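Long-range contacts in thermosome subunit (Methanococcoides burtonii, PDB 3AQ1), which probably uses ATP binding and hydrolysis to help unfolded proteins fold, as other group II chaperonins of the TCP-1 family do: residues A[77-82]-A[387-391]; A[90-96]-A[356-360]; A[104-109]-A[125-129]. One frame throughout, in Å; residues are numbered along the deposited sequence.

How the contacts relate
Long-range contacts can nest one within another, and this chaperonin subunit is a worked example. From the N terminus, helix 71-92 enters contact 1, and its partner 387-391 closes a loop of 304 residues. The end of the same helix and strand 94-95 begin contact 2, closed by 356-360 within that larger loop. Helix 101-109 is the next element and meets helix 121-132 in contact 3, a short closure within both others. Contact 1 packs helix 71-92 on helix 383-394 in the equatorial domain, contact 2 pairs strands 94-95 and 357-360 at the passage to the intermediate domain, and contact 3 joins two intermediate-domain helices. Contacts 2 and 3 touch, Val358 CG1 lying 3.6 Å from Ile107 CD1.

Contact 1. Residues A[77-82]-A[387-391]; sequences GYRHAA and AVSKF
Two helical segments, 77-82 and 387-391, cross at -51° with their axes 8.4 Å apart, and the nearest CA atoms are Gly77 CA and Ala387 CA, 5.3 Å apart. Ala387 points toward the other helix, its CB 4.2 Å from Gly77 CA; a CB on Gly77 would clash there. The carbonyl Ala387 O meets the edge of the Tyr78 ring, 3.4 Å from CE1. Val388 (chi1 t) brings CG2 to 3.3 Å from Gly77 O and 4.3 Å from Ala81 CB. One turn on, Phe391 (chi1 t, chi2 -80°) points toward the first helix. Ala81 CB sits over its face, 3.6 Å from the centroid, a CH-pi contact, while Phe391 turns its edge to the face of Tyr78 (chi1 m) in an offset edge-to-face pair, centroids 5.6 Å apart and planes at 69°. Tyr78 OH is hydrogen-bonded to Leu57 O. With helices 45-65 and 449-467 touching these side chains, this is close helix packing, a glycine at the nearest CA approach, within the mainly helical equatorial domain of a group II chaperonin.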
loop_
_atom_site.group_PDB
_atom_site.type_symbol
_atom_site.label_atom_id
_atom_site.label_comp_id
_atom_site.label_asym_id
_atom_site.label_seq_id
_atom_site.Cartn_x
_atom_site.Cartn_y
_atom_site.Cartn_z
ATOM N N GLY A 77 27.211 0.198 -20.439
ATOM C CA GLY A 77 27.537 1.342 -19.605
ATOM C C GLY A 77 26.338 1.831 -18.804
ATOM O O GLY A 77 26.421 2.016 -17.591
ATOM N N TYR A 78 25.218 2.040 -19.489
ATOM C CA TYR A 78 23.983 2.454 -18.839
ATOM C C TYR A 78 23.533 1.431 -17.798
ATOM O O TYR A 78 23.207 1.793 -16.667
ATOM C CB TYR A 78 22.864 2.651 -19.865
ATOM C CG TYR A 78 22.872 3.967 -20.604
ATOM C CD1 TYR A 78 23.889 4.890 -20.431
ATOM C CD2 TYR A 78 21.863 4.270 -21.496
ATOM C CE1 TYR A 78 23.884 6.086 -21.128
ATOM C CE2 TYR A 78 21.845 5.458 -22.191
ATOM C CZ TYR A 78 22.850 6.362 -22.004
ATOM O OH TYR A 78 22.810 7.542 -22.708
ATOM N N ARG A 79 23.503 0.159 -18.184
ATOM C CA ARG A 79 23.037 -0.889 -17.282
ATOM C C ARG A 79 23.934 -0.991 -16.050
ATOM O O ARG A 79 23.471 -1.289 -14.948
ATOM C CB ARG A 79 22.956 -2.236 -17.995
ATOM C CG ARG A 79 22.485 -3.363 -17.089
ATOM C CD ARG A 79 22.505 -4.692 -17.807
ATOM N NE ARG A 79 21.716 -4.651 -19.031
ATOM C CZ ARG A 79 20.390 -4.756 -19.058
ATOM N NH1 ARG A 79 19.709 -4.899 -17.921
ATOM N NH2 ARG A 79 19.745 -4.716 -20.220
ATOM N N HIS A 80 25.219 -0.732 -16.244
ATOM C CA HIS A 80 26.158 -0.687 -15.139
ATOM C C HIS A 80 25.866 0.567 -14.309
ATOM O O HIS A 80 25.925 0.552 -13.074
ATOM C CB HIS A 80 27.593 -0.709 -15.681
ATOM C CG HIS A 80 28.644 -0.867 -14.629
ATOM N ND1 HIS A 80 29.952 -0.466 -14.819
ATOM C CD2 HIS A 80 28.585 -1.372 -13.374
ATOM C CE1 HIS A 80 30.651 -0.720 -13.727
ATOM N NE2 HIS A 80 29.846 -1.268 -12.835
ATOM N N ALA A 81 25.514 1.647 -14.995
ATOM C CA ALA A 81 25.141 2.880 -14.317
ATOM C C ALA A 81 23.961 2.645 -13.391
ATOM O O ALA A 81 24.032 2.952 -12.209
ATOM C CB ALA A 81 24.818 3.967 -15.320
ATOM N N ALA A 82 22.878 2.095 -13.928
ATOM C CA ALA A 82 21.674 1.846 -13.140
ATOM C C ALA A 82 21.972 1.019 -11.903
ATOM O O ALA A 82 21.429 1.269 -10.831
ATOM C CB ALA A 82 20.627 1.156 -13.973
ATOM N N ALA A 387 29.841 6.791 -21.386
ATOM C CA ALA A 387 28.464 6.329 -21.260
ATOM C C ALA A 387 27.909 6.518 -19.854
ATOM O O ALA A 387 26.809 7.053 -19.680
ATOM C CB ALA A 387 28.363 4.871 -21.674
ATOM N N VAL A 388 28.663 6.059 -18.860
ATOM C CA VAL A 388 28.258 6.206 -17.469
ATOM C C VAL A 388 28.237 7.676 -17.057
ATOM O O VAL A 388 27.363 8.124 -16.318
ATOM C CB VAL A 388 29.175 5.406 -16.543
ATOM C CG1 VAL A 388 28.953 5.814 -15.109
ATOM C CG2 VAL A 388 28.907 3.931 -16.726
ATOM N N SER A 389 29.206 8.424 -17.558
ATOM C CA SER A 389 29.259 9.852 -17.323
ATOM C C SER A 389 27.980 10.512 -17.844
ATOM O O SER A 389 27.396 11.370 -17.182
ATOM C CB SER A 389 30.501 10.446 -17.998
ATOM O OG SER A 389 30.674 11.802 -17.643
ATOM N N LYS A 390 27.543 10.103 -19.030
ATOM C CA LYS A 390 26.348 10.682 -19.630
ATOM C C LYS A 390 25.096 10.274 -18.863
ATOM O O LYS A 390 24.131 11.033 -18.797
ATOM C CB LYS A 390 26.235 10.306 -21.109
ATOM C CG LYS A 390 27.146 11.123 -22.032
ATOM C CD LYS A 390 26.674 12.572 -22.143
ATOM C CE LYS A 390 27.539 13.394 -23.098
ATOM N NZ LYS A 390 26.924 14.729 -23.385
ATOM N N PHE A 391 25.114 9.082 -18.271
ATOM C CA PHE A 391 24.001 8.647 -17.437
ATOM C C PHE A 391 23.902 9.615 -16.267
ATOM O O PHE A 391 22.871 10.265 -16.065
ATOM C CB PHE A 391 24.212 7.212 -16.945
ATOM C CG PHE A 391 22.969 6.557 -16.377
ATOM C CD1 PHE A 391 22.555 6.815 -15.094
ATOM C CD2 PHE A 391 22.248 5.648 -17.119
ATOM C CE1 PHE A 391 21.426 6.193 -14.567
ATOM C CE2 PHE A 391 21.119 5.028 -16.592
ATOM C CZ PHE A 391 20.715 5.300 -15.318
#

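Contact 2. Residues A[90-96]-A[356-360]; sequences ETITIAI and GKVVV
At the apolar centre, Ile94 and Val358 place their side chains on the same face of a small antiparallel sheet, Ile94 CB lying 4.0 Å from Val358 CG2, with chi1 m in both. Ile96 (chi1 m, chi2 m) extends this patch through CG1, 3.8 Å from Val358 CG1, and Ile94 CD1 reaches to 4.4 Å from Val360 CG1. Trp441 touches Ile94, Val358 and Val360, while helix 101-109 covers Ile96 and Val358.

Ile94 and Val358 are a hydrogen-bonded pair, CA atoms 5.4 Å apart: Ile94 N donates to Val358 O at 3.0 Å and Val358 N to Ile94 O at 2.9 Å. Ala95 and Lys357 form the next, non-hydrogen-bonded pair, CA atoms 4.5 Å apart, and Ile96 N then donates to Gly356 O at 2.9 Å. Strand 94-95 is an outer strand of a three-stranded antiparallel sheet where both chain crossings between equatorial and intermediate domains lie side by side, as in other group II chaperonins; 357-360 runs in the middle, and 446-448 pairs with its other side through Val359 and Glu447. Thr93 leaves helix 71-92 with extended angles (-81/161), whereas Gly356 follows helix 332-355 at positive phi (76/0), a conformation that favours glycine.

Beyond the pairing, Thr93 CG2 lies 4.0 Å from Val359 CG2, and Thr93 OG1, hydrogen-bonded to Leu89 O, comes within 3.4 Å of Lys357 CD. Lys357, its CB with Ala95 on the face opposite Ile94 and Val358, has chi1 (-31°) and chi2 (-149°) between the wells and runs to the polar edge, where NZ makes a salt bridge with Glu90 OE2 at 2.6 Å.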
loop_
_atom_site.group_PDB
_atom_site.type_symbol
_atom_site.label_atom_id
_atom_site.label_comp_id
_atom_site.label_asym_id
_atom_site.label_seq_id
_atom_site.Cartn_x
_atom_site.Cartn_y
_atom_site.Cartn_z
ATOM N N GLU A 90 21.310 2.952 -1.552
ATOM C CA GLU A 90 21.304 2.242 -0.274
ATOM C C GLU A 90 22.222 2.921 0.726
ATOM O O GLU A 90 22.093 2.732 1.933
ATOM C CB GLU A 90 21.725 0.788 -0.452
ATOM C CG GLU A 90 20.827 -0.178 0.285
ATOM C CD GLU A 90 20.107 -1.118 -0.659
ATOM O OE1 GLU A 90 20.774 -1.661 -1.568
ATOM O OE2 GLU A 90 18.882 -1.317 -0.493
ATOM N N THR A 91 23.144 3.719 0.203
ATOM C CA THR A 91 24.104 4.451 1.015
ATOM C C THR A 91 23.571 5.806 1.482
ATOM O O THR A 91 23.942 6.273 2.545
ATOM C CB THR A 91 25.454 4.630 0.255
ATOM O OG1 THR A 91 26.271 3.460 0.433
ATOM C CG2 THR A 91 26.212 5.870 0.743
ATOM N N ILE A 92 22.693 6.432 0.700
ATOM C CA ILE A 92 22.202 7.779 1.026
ATOM C C ILE A 92 20.744 7.833 1.493
ATOM O O ILE A 92 20.181 8.915 1.675
ATOM C CB ILE A 92 22.347 8.732 -0.166
ATOM C CG1 ILE A 92 21.211 8.516 -1.162
ATOM C CG2 ILE A 92 23.677 8.514 -0.846
ATOM C CD1 ILE A 92 21.061 9.634 -2.158
ATOM N N THR A 93 20.131 6.669 1.678
ATOM C CA THR A 93 18.752 6.598 2.139
ATOM C C THR A 93 18.667 6.764 3.639
ATOM O O THR A 93 19.653 6.580 4.348
ATOM C CB THR A 93 18.121 5.258 1.796
ATOM O OG1 THR A 93 19.075 4.222 2.039
ATOM C CG2 THR A 93 17.722 5.223 0.349
ATOM N N ILE A 94 17.473 7.106 4.111
ATOM C CA ILE A 94 17.196 7.255 5.532
ATOM C C ILE A 94 16.486 6.002 5.990
ATOM O O ILE A 94 15.517 5.584 5.366
ATOM C CB ILE A 94 16.269 8.447 5.771
ATOM C CG1 ILE A 94 16.873 9.714 5.147
ATOM C CG2 ILE A 94 15.962 8.604 7.251
ATOM C CD1 ILE A 94 16.143 10.979 5.491
ATOM N N ALA A 95 16.976 5.396 7.067
ATOM C CA ALA A 95 16.427 4.122 7.547
ATOM C C ALA A 95 15.193 4.313 8.407
ATOM O O ALA A 95 15.147 5.191 9.280
ATOM C CB ALA A 95 17.484 3.307 8.306
ATOM N N ILE A 96 14.195 3.477 8.153
ATOM C CA ILE A 96 12.941 3.549 8.878
ATOM C C ILE A 96 12.588 2.184 9.434
ATOM O O ILE A 96 12.392 1.234 8.685
ATOM C CB ILE A 96 11.806 4.057 7.975
ATOM C CG1 ILE A 96 12.194 5.405 7.390
ATOM C CG2 ILE A 96 10.504 4.195 8.767
ATOM C CD1 ILE A 96 12.264 6.502 8.442
ATOM N N GLY A 356 12.326 -0.534 4.311
ATOM C CA GLY A 356 13.225 -0.254 5.420
ATOM C C GLY A 356 13.960 1.064 5.238
ATOM O O GLY A 356 14.763 1.467 6.086
ATOM N N LYS A 357 13.685 1.739 4.119
ATOM C CA LYS A 357 14.379 2.965 3.760
ATOM C C LYS A 357 13.458 3.900 2.990
ATOM O O LYS A 357 12.552 3.454 2.279
ATOM C CB LYS A 357 15.627 2.646 2.930
ATOM C CG LYS A 357 16.262 1.291 3.279
ATOM C CD LYS A 357 17.770 1.270 3.079
ATOM C CE LYS A 357 18.312 -0.152 3.060
ATOM N NZ LYS A 357 17.861 -0.899 1.846
ATOM N N VAL A 358 13.673 5.202 3.159
ATOM C CA VAL A 358 13.005 6.191 2.325
ATOM C C VAL A 358 14.028 7.141 1.735
ATOM O O VAL A 358 15.124 7.313 2.281
ATOM C CB VAL A 358 11.996 7.035 3.101
ATOM C CG1 VAL A 358 11.047 6.152 3.852
ATOM C CG2 VAL A 358 12.725 7.960 4.048
ATOM N N VAL A 359 13.649 7.744 0.612
ATOM C CA VAL A 359 14.424 8.781 -0.052
ATOM C C VAL A 359 13.677 10.077 0.183
ATOM O O VAL A 359 12.472 10.054 0.399
ATOM C CB VAL A 359 14.476 8.532 -1.571
ATOM C CG1 VAL A 359 15.258 9.616 -2.265
ATOM C CG2 VAL A 359 15.089 7.189 -1.861
ATOM N N VAL A 360 14.369 11.209 0.160
ATOM C CA VAL A 360 13.656 12.479 0.160
ATOM C C VAL A 360 13.625 13.029 -1.245
ATOM O O VAL A 360 14.432 12.627 -2.077
ATOM C CB VAL A 360 14.270 13.490 1.110
ATOM C CG1 VAL A 360 13.794 13.196 2.514
ATOM C CG2 VAL A 360 15.791 13.447 1.014
#

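Contact 3. Residues A[104-109]-A[125-129]; sequences LIKIAG and SALTV
Val129, Ile105 and Ser125 give up the most surface where helical segments 104-109 and 125-129 cross at 113°, their axes 8.6 Å apart. Val129 (chi1 t) points toward the first helix and fits its CG2 against the backbone, 3.6 Å from both Leu104 C and Ile105 N; the same methyl lies 3.8 Å from Leu104 CB, 3.7 Å from Ile105 CG1 and 4.4 Å from Ala108 CB. Ile105 (chi1 m, chi2 t) lies along the flank of the second helix, its CD1 3.9 Å from Ala126 CA. Ile105 CA and Ser125 CA are 5.3 Å apart, the nearest CA-CA approach. Ser125 (chi1 m) sets CB 3.7 Å from Ile105 O and OG 3.6 Å from Gly109 CA, but its hydroxyl is hydrogen-bonded to Lys121 O in its own helix. Helix 332-355 packs alongside both, touching Ile107, Ala108 and Thr128, a helical packing consistent with the intermediate domain of a group II chaperonin, while Ile96, in the loop just after strand 94-95, meets Leu104 and Ile107.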
loop_
_atom_site.group_PDB
_atom_site.type_symbol
_atom_site.label_atom_id
_atom_site.label_comp_id
_atom_site.label_asym_id
_atom_site.label_seq_id
_atom_site.Cartn_x
_atom_site.Cartn_y
_atom_site.Cartn_z
ATOM N N LEU A 104 7.508 7.370 11.284
ATOM C CA LEU A 104 6.370 6.714 10.645
ATOM C C LEU A 104 5.162 7.647 10.601
ATOM O O LEU A 104 4.461 7.719 9.596
ATOM C CB LEU A 104 6.000 5.430 11.374
ATOM C CG LEU A 104 6.920 4.232 11.197
ATOM C CD1 LEU A 104 6.547 3.131 12.197
ATOM C CD2 LEU A 104 6.843 3.745 9.766
ATOM N N ILE A 105 4.925 8.355 11.699
ATOM C CA ILE A 105 3.864 9.343 11.758
ATOM C C ILE A 105 4.114 10.519 10.821
ATOM O O ILE A 105 3.175 11.086 10.256
ATOM C CB ILE A 105 3.686 9.865 13.172
ATOM C CG1 ILE A 105 2.867 8.858 13.969
ATOM C CG2 ILE A 105 3.008 11.225 13.147
ATOM C CD1 ILE A 105 2.187 9.434 15.165
ATOM N N LYS A 106 5.383 10.880 10.662
ATOM C CA LYS A 106 5.777 11.904 9.695
ATOM C C LYS A 106 5.549 11.408 8.267
ATOM O O LYS A 106 5.025 12.142 7.423
ATOM C CB LYS A 106 7.244 12.292 9.884
ATOM C CG LYS A 106 7.626 13.650 9.316
ATOM C CD LYS A 106 9.126 13.702 9.038
ATOM C CE LYS A 106 9.788 14.948 9.597
ATOM N NZ LYS A 106 9.355 16.185 8.899
ATOM N N ILE A 107 5.947 10.166 8.000
ATOM C CA ILE A 107 5.738 9.547 6.694
ATOM C C ILE A 107 4.248 9.504 6.331
ATOM O O ILE A 107 3.844 10.031 5.295
ATOM C CB ILE A 107 6.401 8.151 6.621
ATOM C CG1 ILE A 107 7.909 8.314 6.470
ATOM C CG2 ILE A 107 5.860 7.311 5.461
ATOM C CD1 ILE A 107 8.661 7.016 6.458
ATOM N N ALA A 108 3.434 8.908 7.195
ATOM C CA ALA A 108 1.988 8.863 6.987
ATOM C C ALA A 108 1.391 10.254 6.745
ATOM O O ALA A 108 0.514 10.417 5.899
ATOM C CB ALA A 108 1.284 8.174 8.168
ATOM N N GLY A 109 1.862 11.246 7.492
ATOM C CA GLY A 109 1.448 12.624 7.287
ATOM C C GLY A 109 1.492 13.063 5.827
ATOM O O GLY A 109 0.614 13.786 5.366
ATOM N N SER A 125 -2.772 10.300 11.265
ATOM C CA SER A 125 -1.425 9.756 11.162
ATOM C C SER A 125 -1.175 8.710 12.246
ATOM O O SER A 125 -0.647 7.629 11.986
ATOM C CB SER A 125 -0.394 10.882 11.264
ATOM O OG SER A 125 -0.492 11.739 10.150
ATOM N N ALA A 126 -1.559 9.060 13.465
ATOM C CA ALA A 126 -1.486 8.159 14.596
ATOM C C ALA A 126 -2.252 6.873 14.317
ATOM O O ALA A 126 -1.786 5.777 14.604
ATOM C CB ALA A 126 -2.038 8.839 15.828
ATOM N N LEU A 127 -3.440 7.022 13.759
ATOM C CA LEU A 127 -4.295 5.887 13.492
ATOM C C LEU A 127 -3.647 5.003 12.431
ATOM O O LEU A 127 -3.593 3.785 12.591
ATOM C CB LEU A 127 -5.683 6.369 13.057
ATOM C CG LEU A 127 -6.746 5.321 12.792
ATOM C CD1 LEU A 127 -6.756 4.348 13.944
ATOM C CD2 LEU A 127 -8.093 5.991 12.627
ATOM N N THR A 128 -3.148 5.618 11.357
ATOM C CA THR A 128 -2.434 4.878 10.323
ATOM C C THR A 128 -1.297 4.024 10.886
ATOM O O THR A 128 -1.167 2.847 10.558
ATOM C CB THR A 128 -1.794 5.804 9.303
ATOM O OG1 THR A 128 -2.803 6.577 8.653
ATOM C CG2 THR A 128 -1.069 4.975 8.277
ATOM N N VAL A 129 -0.469 4.637 11.725
ATOM C CA VAL A 129 0.733 3.997 12.237
ATOM C C VAL A 129 0.403 2.834 13.189
ATOM O O VAL A 129 1.047 1.784 13.167
ATOM C CB VAL A 129 1.681 5.050 12.880
ATOM C CG1 VAL A 129 2.795 4.396 13.678
ATOM C CG2 VAL A 129 2.275 5.943 11.807
#